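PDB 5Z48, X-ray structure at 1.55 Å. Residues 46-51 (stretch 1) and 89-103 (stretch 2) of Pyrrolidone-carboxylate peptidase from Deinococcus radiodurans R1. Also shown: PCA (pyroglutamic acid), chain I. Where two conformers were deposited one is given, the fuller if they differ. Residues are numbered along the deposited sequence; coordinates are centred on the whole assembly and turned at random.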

# COMPACT_ATOMS: atom_id res chain seq x y z
N PRO B 46 0.84 -28.11 -11.32
CA PRO B 46 2.07 -27.76 -10.61
C PRO B 46 2.49 -26.33 -10.93
O PRO B 46 2.18 -25.78 -11.99
CB PRO B 46 3.08 -28.76 -11.17
CG PRO B 46 2.59 -28.95 -12.62
CD PRO B 46 1.08 -28.93 -12.52
N VAL B 47 3.24 -25.73 -10.00
CA VAL B 47 3.76 -24.36 -10.21
C VAL B 47 5.11 -24.48 -10.90
O VAL B 47 6.17 -24.25 -10.30
CB VAL B 47 3.85 -23.57 -8.90
CG1 VAL B 47 4.19 -22.12 -9.19
CG2 VAL B 47 2.49 -23.56 -8.24
N GLU B 48 5.08 -24.87 -12.17
CA GLU B 48 6.27 -25.06 -12.97
C GLU B 48 5.75 -25.08 -14.39
O GLU B 48 4.85 -25.91 -14.68
CB GLU B 48 6.99 -26.38 -12.61
CG GLU B 48 8.38 -26.54 -13.27
CD GLU B 48 8.24 -26.93 -14.73
OE1 GLU B 48 8.67 -26.15 -15.59
OE2 GLU B 48 7.66 -28.03 -15.00
N PRO B 49 6.21 -24.19 -15.28
CA PRO B 49 5.48 -23.98 -16.55
C PRO B 49 5.49 -25.16 -17.51
O PRO B 49 4.46 -25.40 -18.14
CB PRO B 49 6.18 -22.77 -17.19
CG PRO B 49 7.56 -22.75 -16.52
CD PRO B 49 7.31 -23.21 -15.11
N HIS B 50 6.60 -25.89 -17.63
CA HIS B 50 6.61 -26.99 -18.59
C HIS B 50 5.60 -28.05 -18.21
O HIS B 50 4.78 -28.48 -19.03
CB HIS B 50 8.01 -27.57 -18.70
CG HIS B 50 9.00 -26.57 -19.20
ND1 HIS B 50 8.79 -25.84 -20.35
CD2 HIS B 50 10.17 -26.12 -18.67
CE1 HIS B 50 9.81 -25.02 -20.54
NE2 HIS B 50 10.66 -25.17 -19.54
N ALA B 51 5.60 -28.45 -16.94
CA ALA B 51 4.66 -29.49 -16.52
C ALA B 51 3.23 -28.97 -16.48
O ALA B 51 2.28 -29.71 -16.80
CB ALA B 51 5.07 -30.06 -15.16
N VAL B 89 5.14 -13.79 -22.39
CA VAL B 89 6.48 -13.64 -21.82
C VAL B 89 6.52 -14.33 -20.46
O VAL B 89 5.56 -14.25 -19.67
CB VAL B 89 6.91 -12.16 -21.68
CG1 VAL B 89 8.29 -12.05 -21.04
CG2 VAL B 89 6.90 -11.43 -23.04
N MET B 90 7.65 -14.99 -20.18
CA MET B 90 7.98 -15.55 -18.87
C MET B 90 9.07 -14.70 -18.23
O MET B 90 10.19 -14.62 -18.75
CB MET B 90 8.46 -17.00 -19.01
CG MET B 90 7.46 -17.85 -19.75
SD MET B 90 8.08 -19.38 -20.44
CE MET B 90 8.28 -20.45 -19.03
N ASP B 91 8.76 -14.11 -17.08
CA ASP B 91 9.75 -13.32 -16.34
C ASP B 91 9.45 -13.50 -14.87
O ASP B 91 8.45 -12.96 -14.36
CB ASP B 91 9.73 -11.85 -16.75
CG ASP B 91 10.93 -11.12 -16.20
OD1 ASP B 91 12.02 -11.20 -16.79
OD2 ASP B 91 10.79 -10.44 -15.16
N PHE B 92 10.28 -14.29 -14.19
CA PHE B 92 9.96 -14.78 -12.85
C PHE B 92 10.70 -13.95 -11.82
O PHE B 92 11.93 -13.91 -11.82
CB PHE B 92 10.34 -16.25 -12.69
CG PHE B 92 9.47 -17.23 -13.45
CD1 PHE B 92 8.52 -16.83 -14.41
CD2 PHE B 92 9.60 -18.60 -13.17
CE1 PHE B 92 7.74 -17.77 -15.09
CE2 PHE B 92 8.84 -19.55 -13.82
CZ PHE B 92 7.88 -19.16 -14.77
N GLN B 93 9.94 -13.34 -10.90
CA GLN B 93 10.55 -12.61 -9.80
C GLN B 93 11.01 -13.53 -8.68
O GLN B 93 11.90 -13.14 -7.91
CB GLN B 93 9.55 -11.60 -9.24
CG GLN B 93 9.05 -10.64 -10.32
CD GLN B 93 10.11 -9.64 -10.72
OE1 GLN B 93 10.84 -9.11 -9.88
NE2 GLN B 93 10.21 -9.39 -12.02
N ILE B 94 10.40 -14.71 -8.53
CA ILE B 94 10.82 -15.77 -7.62
C ILE B 94 10.91 -17.05 -8.43
O ILE B 94 10.29 -17.17 -9.49
CB ILE B 94 9.82 -15.96 -6.44
CG1 ILE B 94 8.39 -16.16 -6.99
CG2 ILE B 94 9.86 -14.77 -5.49
CD1 ILE B 94 7.41 -16.68 -5.92
N PRO B 95 11.68 -18.03 -7.96
CA PRO B 95 11.76 -19.29 -8.70
C PRO B 95 10.43 -20.03 -8.65
O PRO B 95 9.59 -19.82 -7.76
CB PRO B 95 12.87 -20.09 -7.99
CG PRO B 95 13.13 -19.33 -6.69
CD PRO B 95 12.68 -17.93 -6.87
N ASP B 96 10.24 -20.88 -9.65
CA ASP B 96 9.09 -21.78 -9.64
C ASP B 96 9.45 -22.97 -8.74
O ASP B 96 10.51 -23.00 -8.11
CB ASP B 96 8.70 -22.16 -11.07
CG ASP B 96 9.79 -22.99 -11.82
OD1 ASP B 96 10.62 -23.70 -11.16
OD2 ASP B 96 9.78 -22.99 -13.08
N ASN B 97 8.59 -23.98 -8.68
CA ASN B 97 8.78 -25.09 -7.75
C ASN B 97 9.84 -26.09 -8.20
O ASN B 97 10.20 -27.00 -7.42
CB ASN B 97 7.44 -25.81 -7.52
CG ASN B 97 6.60 -25.12 -6.47
OD1 ASN B 97 7.07 -24.20 -5.79
ND2 ASN B 97 5.38 -25.59 -6.30
N ALA B 98 10.42 -25.89 -9.39
CA ALA B 98 11.64 -26.58 -9.77
C ALA B 98 12.89 -25.74 -9.51
O ALA B 98 13.99 -26.19 -9.83
CB ALA B 98 11.57 -27.00 -11.24
N GLY B 99 12.74 -24.57 -8.88
CA GLY B 99 13.88 -23.70 -8.62
C GLY B 99 14.31 -22.90 -9.82
O GLY B 99 15.40 -22.33 -9.84
N GLN B 100 13.48 -22.87 -10.84
CA GLN B 100 13.80 -22.34 -12.15
C GLN B 100 13.35 -20.87 -12.26
O GLN B 100 12.38 -20.46 -11.63
CB GLN B 100 13.12 -23.27 -13.15
CG GLN B 100 13.11 -23.05 -14.60
CD GLN B 100 14.38 -22.68 -15.18
OE1 GLN B 100 14.58 -21.52 -15.47
NE2 GLN B 100 15.31 -23.63 -15.30
N THR B 101 14.10 -20.08 -13.03
CA THR B 101 13.66 -18.73 -13.36
C THR B 101 13.81 -18.49 -14.85
O THR B 101 14.55 -19.17 -15.55
CB THR B 101 14.41 -17.66 -12.58
OG1 THR B 101 13.77 -16.40 -12.83
CG2 THR B 101 15.80 -17.55 -13.08
N TYR B 102 13.05 -17.53 -15.34
CA TYR B 102 13.10 -17.10 -16.73
C TYR B 102 13.18 -15.58 -16.72
O TYR B 102 12.56 -14.94 -15.86
CB TYR B 102 11.85 -17.57 -17.51
CG TYR B 102 11.71 -19.07 -17.51
CD1 TYR B 102 11.06 -19.71 -16.45
CD2 TYR B 102 12.21 -19.84 -18.53
CE1 TYR B 102 10.95 -21.08 -16.42
CE2 TYR B 102 12.09 -21.23 -18.50
CZ TYR B 102 11.46 -21.82 -17.45
OH TYR B 102 11.36 -23.20 -17.43
N ARG B 103 13.96 -15.03 -17.66
CA ARG B 103 14.14 -13.58 -17.81
C ARG B 103 13.72 -13.18 -19.23
O ARG B 103 14.36 -13.59 -20.21
CB ARG B 103 15.60 -13.21 -17.51
CG ARG B 103 15.87 -11.70 -17.44
CD ARG B 103 15.85 -11.17 -16.00
NE ARG B 103 14.56 -11.43 -15.34
CZ ARG B 103 14.39 -12.16 -14.24
NH1 ARG B 103 15.43 -12.72 -13.60
NH2 ARG B 103 13.18 -12.30 -13.74
N PCA I . 0.03 -17.94 -8.09
CA PCA I . 1.26 -17.79 -8.86
CB PCA I . 1.67 -19.18 -9.37
CG PCA I . 0.72 -20.20 -8.74
CD PCA I . -0.29 -19.34 -8.03
OE PCA I . -1.26 -19.82 -7.44
C PCA I . 1.07 -16.73 -9.96
O PCA I . 1.64 -16.78 -11.06
OXT PCA I . 0.26 -15.77 -9.79
O HOH W 1 4.17 -27.74 -7.97

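Contact between a loop leading into a helix (Pro46 to Ala51) and a longer, mostly irregular segment (Val89 to Arg103) of the same chain; together they bury 372 Å². In backbone hydrogen bonding, the two stretches are joined directly by Asn97 N donating to Val47 O, 2.9 Å and nearly linear at 170°. This bond falls where the chains run close, with the CA atoms of Val47 and Asn97 5.6 Å apart and those of Glu48 and Asp96 5.5 Å apart. A second, water-mediated link lies beside the first, where water 1 accepts from both Val47 N and Asn97 ND2, each at 3.0 Å. Both backbone polar groups of Val47 are thus engaged, while its CA-to-CB bond points sideways to the other stretch and its side chain (chi1 t) brings CG2 to 3.8 Å from CG of the bound pyroglutamic acid.

In a turn and a helix cap, each stretch organises its own polar groups around a carboxylate. Asp96 opens a type I turn closed by Gly99 N to Asp96 O (2.8 Å), and its OD1 accepts from Ala98 N (2.8 Å) and Gln100 N (3.0 Å). Gly99 has a positive phi of 79°, a conformation that favours glycine. Glu48, at the N-cap, uses both oxygens: OE1 accepts from His50 N and OE2 from Ala51 N, both at 2.9 Å, satisfying amides that have no preceding helical turn to bond to. The two acids come close, Glu48 OE1 to Asp96 OD2 being 4.2 Å, an approach of like charges at which each carboxylate already receives backbone N-H groups. Glu48 CG also packs 3.8 Å from Ala98 CB.

Apolar packing centres on Pro49, which, its CB directed toward the other stretch, has the largest area covered in this contact, 65 Å². Its CG lies 3.5 Å from Met90 CE, 3.8 Å from Tyr102 CE1 and 4.0 Å from Phe92 CZ. The proline meets the Phe92 ring at its edge, near the ring plane. On the polar side, Pro49 CD comes within 3.2 Å of Asp96 OD2.

The CA-to-CB bond of His50 points sideways, but the end of its side chain comes nearer, placing NE2 3.0 Å from Tyr102 OH; the geometry leaves the nature of this approach open.

Within the second stretch, Phe92 N bonds to Tyr102 O (2.9 Å), tying together the two residues whose rings contact Pro49. Beyond the interface, Arg103 NE forms a salt bridge with Asp91 OD1 (2.9 Å), and Arg103 NH2 donates to Phe92 O (2.8 Å).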